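Local coordinates for uncharacterized protein (Bacillus cereus, PDB 5F2H) that is of unknown function but belongs to the alpha/beta hydrolase superfamily and probably acts as a hydrolase, at residues Lys128-Glu141 with His197-Gly210. Sequence-based numbering, arbitrary orientation.
Sequences KKEKLFIAMHGDQE and HRGESVIIGGFSAG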
loop_
_atom_site.group_PDB
_atom_site.type_symbol
_atom_site.label_atom_id
_atom_site.label_comp_id
_atom_site.label_asym_id
_atom_site.label_seq_id
_atom_site.Cartn_x
_atom_site.Cartn_y
_atom_site.Cartn_z
ATOM N N LYS B 128 -4.372 5.336 1.744
ATOM C CA LYS B 128 -4.474 3.879 1.810
ATOM C C LYS B 128 -4.836 3.260 0.464
ATOM O O LYS B 128 -6.008 3.076 0.115
ATOM C CB LYS B 128 -5.375 3.379 2.946
ATOM C CG LYS B 128 -4.750 3.615 4.309
ATOM C CD LYS B 128 -5.506 2.954 5.449
ATOM C CE LYS B 128 -4.750 3.144 6.761
ATOM N NZ LYS B 128 -5.409 2.473 7.915
ATOM N N LYS B 129 -3.781 2.949 -0.287
ATOM C CA LYS B 129 -3.901 2.339 -1.605
ATOM C C LYS B 129 -4.443 0.914 -1.494
ATOM O O LYS B 129 -3.685 -0.048 -1.474
ATOM C CB LYS B 129 -2.536 2.312 -2.305
ATOM C CG LYS B 129 -1.937 3.673 -2.642
ATOM C CD LYS B 129 -0.656 3.525 -3.466
ATOM C CE LYS B 129 -0.921 2.911 -4.843
ATOM N NZ LYS B 129 0.317 2.694 -5.641
ATOM N N GLU B 130 -5.759 0.799 -1.419
ATOM C CA GLU B 130 -6.438 -0.499 -1.308
ATOM C C GLU B 130 -6.489 -1.251 -2.655
ATOM O O GLU B 130 -7.055 -0.752 -3.634
ATOM C CB GLU B 130 -7.856 -0.276 -0.764
ATOM C CG GLU B 130 -8.674 0.656 -1.653
ATOM C CD GLU B 130 -10.018 1.050 -1.084
ATOM O OE1 GLU B 130 -10.872 1.551 -1.860
ATOM O OE2 GLU B 130 -10.215 0.876 0.136
ATOM N N LYS B 131 -5.899 -2.446 -2.700
ATOM C CA LYS B 131 -5.868 -3.271 -3.917
ATOM C C LYS B 131 -6.888 -4.407 -3.780
ATOM O O LYS B 131 -7.111 -4.907 -2.678
ATOM C CB LYS B 131 -4.452 -3.822 -4.141
ATOM C CG LYS B 131 -3.404 -2.713 -4.234
ATOM C CD LYS B 131 -1.941 -3.146 -4.369
ATOM C CE LYS B 131 -1.638 -3.838 -5.686
ATOM N NZ LYS B 131 -0.195 -4.195 -5.837
ATOM N N LEU B 132 -7.514 -4.809 -4.885
ATOM C CA LEU B 132 -8.513 -5.875 -4.833
ATOM C C LEU B 132 -8.195 -7.003 -5.763
ATOM O O LEU B 132 -7.664 -6.791 -6.834
ATOM C CB LEU B 132 -9.903 -5.341 -5.193
ATOM C CG LEU B 132 -11.038 -6.374 -5.263
ATOM C CD1 LEU B 132 -11.211 -7.155 -3.970
ATOM C CD2 LEU B 132 -12.346 -5.687 -5.597
ATOM N N PHE B 133 -8.503 -8.217 -5.330
ATOM C CA PHE B 133 -8.281 -9.396 -6.135
ATOM C C PHE B 133 -9.531 -10.255 -5.989
ATOM O O PHE B 133 -9.933 -10.589 -4.880
ATOM C CB PHE B 133 -7.088 -10.185 -5.652
ATOM C CG PHE B 133 -6.705 -11.298 -6.569
ATOM C CD1 PHE B 133 -7.534 -12.388 -6.738
ATOM C CD2 PHE B 133 -5.488 -11.289 -7.205
ATOM C CE1 PHE B 133 -7.162 -13.441 -7.554
ATOM C CE2 PHE B 133 -5.111 -12.323 -8.034
ATOM C CZ PHE B 133 -5.936 -13.409 -8.200
ATOM N N ILE B 134 -10.145 -10.629 -7.105
ATOM C CA ILE B 134 -11.331 -11.437 -7.011
ATOM C C ILE B 134 -11.063 -12.778 -7.646
ATOM O O ILE B 134 -10.671 -12.840 -8.796
ATOM C CB ILE B 134 -12.494 -10.790 -7.730
ATOM C CG1 ILE B 134 -12.590 -9.327 -7.349
ATOM C CG2 ILE B 134 -13.765 -11.535 -7.406
ATOM C CD1 ILE B 134 -13.752 -8.610 -8.017
ATOM N N ALA B 135 -11.246 -13.848 -6.888
ATOM C CA ALA B 135 -11.023 -15.178 -7.408
ATOM C C ALA B 135 -12.357 -15.870 -7.566
ATOM O O ALA B 135 -13.207 -15.761 -6.671
ATOM C CB ALA B 135 -10.130 -15.977 -6.484
HETATM N N MSE B 136 -12.517 -16.606 -8.672
HETATM C CA MSE B 136 -13.758 -17.327 -8.957
HETATM C C MSE B 136 -13.627 -18.823 -8.940
HETATM O O MSE B 136 -12.981 -19.423 -9.797
HETATM C CB MSE B 136 -14.275 -16.990 -10.363
HETATM C CG MSE B 136 -14.383 -15.499 -10.637
HETATM SE SE MSE B 136 -15.965 -14.852 -9.648
HETATM C CE MSE B 136 -14.835 -13.605 -8.689
ATOM N N HIS B 137 -14.314 -19.451 -8.004
ATOM C CA HIS B 137 -14.301 -20.891 -7.893
ATOM C C HIS B 137 -14.824 -21.594 -9.136
ATOM O O HIS B 137 -15.496 -20.983 -9.959
ATOM C CB HIS B 137 -15.157 -21.319 -6.703
ATOM C CG HIS B 137 -16.626 -21.057 -6.865
ATOM N ND1 HIS B 137 -17.498 -21.990 -7.387
ATOM C CD2 HIS B 137 -17.385 -19.991 -6.517
ATOM C CE1 HIS B 137 -18.728 -21.513 -7.349
ATOM N NE2 HIS B 137 -18.685 -20.297 -6.839
ATOM N N GLY B 138 -14.530 -22.890 -9.232
ATOM C CA GLY B 138 -14.964 -23.742 -10.329
ATOM C C GLY B 138 -16.333 -24.361 -10.079
ATOM O O GLY B 138 -16.920 -24.175 -9.041
ATOM N N ASP B 139 -16.881 -25.087 -11.038
ATOM C CA ASP B 139 -18.201 -25.680 -10.809
ATOM C C ASP B 139 -18.099 -26.695 -9.715
ATOM O O ASP B 139 -17.042 -27.303 -9.546
ATOM C CB ASP B 139 -18.786 -26.304 -12.082
ATOM C CG ASP B 139 -19.229 -25.250 -13.095
ATOM O OD1 ASP B 139 -19.469 -24.092 -12.662
ATOM O OD2 ASP B 139 -19.390 -25.590 -14.303
ATOM N N GLN B 140 -19.172 -26.805 -8.936
ATOM C CA GLN B 140 -19.252 -27.749 -7.843
ATOM C C GLN B 140 -18.289 -27.469 -6.710
ATOM O O GLN B 140 -17.856 -28.386 -5.993
ATOM C CB GLN B 140 -19.056 -29.163 -8.372
ATOM C CG GLN B 140 -20.120 -29.534 -9.367
ATOM C CD GLN B 140 -19.984 -30.959 -9.809
ATOM O OE1 GLN B 140 -20.860 -31.788 -9.564
ATOM N NE2 GLN B 140 -18.833 -31.285 -10.335
ATOM N N GLU B 141 -17.969 -26.194 -6.539
ATOM C CA GLU B 141 -17.070 -25.779 -5.501
ATOM C C GLU B 141 -17.774 -24.768 -4.605
ATOM O O GLU B 141 -18.990 -24.717 -4.571
ATOM C CB GLU B 141 -15.771 -25.206 -6.093
ATOM C CG GLU B 141 -14.923 -26.207 -6.854
ATOM C CD GLU B 141 -13.564 -25.638 -7.267
ATOM O OE1 GLU B 141 -13.229 -24.511 -6.848
ATOM O OE2 GLU B 141 -12.788 -26.344 -7.967
ATOM N N HIS B 197 -15.458 2.350 -1.215
ATOM C CA HIS B 197 -14.002 2.295 -1.193
ATOM C C HIS B 197 -13.374 3.087 -2.337
ATOM O O HIS B 197 -12.830 4.171 -2.146
ATOM C CB HIS B 197 -13.513 0.844 -1.299
ATOM C CG HIS B 197 -13.842 -0.007 -0.116
ATOM N ND1 HIS B 197 -15.048 -0.659 0.021
ATOM C CD2 HIS B 197 -13.101 -0.359 0.960
ATOM C CE1 HIS B 197 -15.048 -1.348 1.148
ATOM N NE2 HIS B 197 -13.875 -1.187 1.734
ATOM N N ARG B 198 -13.495 2.520 -3.531
ATOM C CA ARG B 198 -12.938 3.052 -4.776
ATOM C C ARG B 198 -11.425 2.849 -4.778
ATOM O O ARG B 198 -10.640 3.788 -4.637
ATOM C CB ARG B 198 -13.323 4.504 -5.069
ATOM C CG ARG B 198 -12.865 4.973 -6.451
ATOM C CD ARG B 198 -13.548 4.157 -7.546
ATOM N NE ARG B 198 -13.077 4.450 -8.902
ATOM C CZ ARG B 198 -12.079 3.813 -9.520
ATOM N NH1 ARG B 198 -11.403 2.840 -8.916
ATOM N NH2 ARG B 198 -11.741 4.161 -10.756
ATOM N N GLY B 199 -11.042 1.585 -4.906
ATOM C CA GLY B 199 -9.645 1.181 -4.934
ATOM C C GLY B 199 -8.895 1.459 -6.222
ATOM O O GLY B 199 -9.474 1.884 -7.231
ATOM N N GLU B 200 -7.588 1.208 -6.155
ATOM C CA GLU B 200 -6.667 1.403 -7.273
ATOM C C GLU B 200 -6.566 0.174 -8.186
ATOM O O GLU B 200 -7.362 0.029 -9.118
ATOM C CB GLU B 200 -5.268 1.827 -6.777
ATOM C CG GLU B 200 -5.177 3.159 -6.032
ATOM C CD GLU B 200 -5.841 3.180 -4.659
ATOM O OE1 GLU B 200 -6.189 2.107 -4.129
ATOM O OE2 GLU B 200 -5.970 4.277 -4.077
ATOM N N SER B 201 -5.624 -0.726 -7.913
ATOM C CA SER B 201 -5.438 -1.907 -8.752
ATOM C C SER B 201 -6.467 -3.007 -8.518
ATOM O O SER B 201 -6.855 -3.261 -7.379
ATOM C CB SER B 201 -4.033 -2.482 -8.541
ATOM O OG SER B 201 -3.825 -3.646 -9.333
ATOM N N VAL B 202 -6.890 -3.667 -9.602
ATOM C CA VAL B 202 -7.858 -4.776 -9.530
ATOM C C VAL B 202 -7.487 -5.918 -10.499
ATOM O O VAL B 202 -7.341 -5.713 -11.700
ATOM C CB VAL B 202 -9.289 -4.320 -9.830
ATOM C CG1 VAL B 202 -10.251 -5.495 -9.729
ATOM C CG2 VAL B 202 -9.701 -3.215 -8.875
ATOM N N ILE B 203 -7.324 -7.117 -9.959
ATOM C CA ILE B 203 -6.978 -8.286 -10.744
ATOM C C ILE B 203 -8.044 -9.326 -10.494
ATOM O O ILE B 203 -8.394 -9.563 -9.335
ATOM C CB ILE B 203 -5.633 -8.884 -10.270
ATOM C CG1 ILE B 203 -4.503 -7.860 -10.433
ATOM C CG2 ILE B 203 -5.326 -10.181 -11.015
ATOM C CD1 ILE B 203 -3.142 -8.349 -9.974
ATOM N N ILE B 204 -8.553 -9.966 -11.544
ATOM C CA ILE B 204 -9.550 -11.006 -11.331
ATOM C C ILE B 204 -8.987 -12.337 -11.790
ATOM O O ILE B 204 -8.375 -12.429 -12.834
ATOM C CB ILE B 204 -10.916 -10.728 -11.959
ATOM C CG1 ILE B 204 -11.895 -11.824 -11.534
ATOM C CG2 ILE B 204 -10.809 -10.658 -13.471
ATOM C CD1 ILE B 204 -13.334 -11.559 -11.901
ATOM N N GLY B 205 -9.129 -13.344 -10.937
ATOM C CA GLY B 205 -8.650 -14.680 -11.204
ATOM C C GLY B 205 -9.812 -15.648 -11.177
ATOM O O GLY B 205 -10.889 -15.345 -10.629
ATOM N N GLY B 206 -9.600 -16.834 -11.744
ATOM C CA GLY B 206 -10.642 -17.864 -11.767
ATOM C C GLY B 206 -10.091 -19.225 -12.144
ATOM O O GLY B 206 -8.971 -19.325 -12.660
ATOM N N PHE B 207 -10.906 -20.253 -11.933
ATOM C CA PHE B 207 -10.560 -21.631 -12.227
ATOM C C PHE B 207 -11.736 -22.249 -13.019
ATOM O O PHE B 207 -12.878 -22.194 -12.558
ATOM C CB PHE B 207 -10.286 -22.341 -10.871
ATOM C CG PHE B 207 -10.013 -23.801 -10.984
ATOM C CD1 PHE B 207 -8.765 -24.256 -11.372
ATOM C CD2 PHE B 207 -11.003 -24.717 -10.736
ATOM C CE1 PHE B 207 -8.522 -25.601 -11.559
ATOM C CE2 PHE B 207 -10.758 -26.075 -10.876
ATOM C CZ PHE B 207 -9.517 -26.519 -11.289
ATOM N N SER B 208 -11.468 -22.810 -14.207
ATOM C CA SER B 208 -12.509 -23.405 -15.093
ATOM C C SER B 208 -13.653 -22.417 -15.319
ATOM O O SER B 208 -13.401 -21.242 -15.570
ATOM C CB SER B 208 -13.071 -24.712 -14.522
ATOM O OG SER B 208 -12.089 -25.717 -14.468
ATOM N N ALA B 209 -14.892 -22.890 -15.149
ATOM C CA ALA B 209 -16.092 -22.093 -15.287
ATOM C C ALA B 209 -15.981 -20.814 -14.537
ATOM O O ALA B 209 -16.646 -19.850 -14.845
ATOM C CB ALA B 209 -17.305 -22.856 -14.759
ATOM N N GLY B 210 -15.187 -20.800 -13.489
ATOM C CA GLY B 210 -15.043 -19.585 -12.726
ATOM C C GLY B 210 -14.387 -18.585 -13.621
ATOM O O GLY B 210 -14.842 -17.464 -13.761
#
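Phe133 and Ile203 lie side by side on one face of a parallel strand pair, and their fit is a worked example of a bulky ring set beside bare backbone. The Phe133 ring, its CG anti to the backbone N (chi1 -172°), leans across to the neighbouring strand. Its CE2 rests 3.7 Å from Ile203 CG2, and the Ile203 O sits over one ring face toward the rim. Farther along, CE1 reaches Gly205 N at 3.9 Å and lies close to Gly205 CA as well. Gly205, which has no side chain, is the hollow for this bump. On the other face the relief runs differently. Ile204 CG1 packs 4.0 Å from Ile134 CB, and the selenomethionine at Met136 sets its CB 3.5 Å from Gly210 O, with CG close to Gly205 O.

Strands 131-136 and 202-207 are laced by a ladder running from Leu132 N to Ser201 O through to Phe207 N to Met136 O; Gly205 contributes both its N, 2.7 Å from Ile134 O, and its O, which takes Met136 N less straight. Past the end of strand 131-136, Gly210 CA lies against the carbonyl oxygens of Met136 and His137, and the Glu141 carboxylate, which accepts Gly138 N, sets OE2 3.6 Å from Phe207 CE2. Gly206, Ser208 and Gly210 fit the GxSxG pattern of a nucleophile elbow, the tight strand-to-helix turn of this superfamily, and Ser208 OG is hydrogen-bonded to His294.

Within the sheet, strand 158-164 flanks 131-136, while 227-231 flanks 202-207 and meets Phe133 and Ile203 through Ile229. Helix 179-195 covers the opposite face, placing Phe193 on Leu132 and Leu186 on Met136 and Ile204.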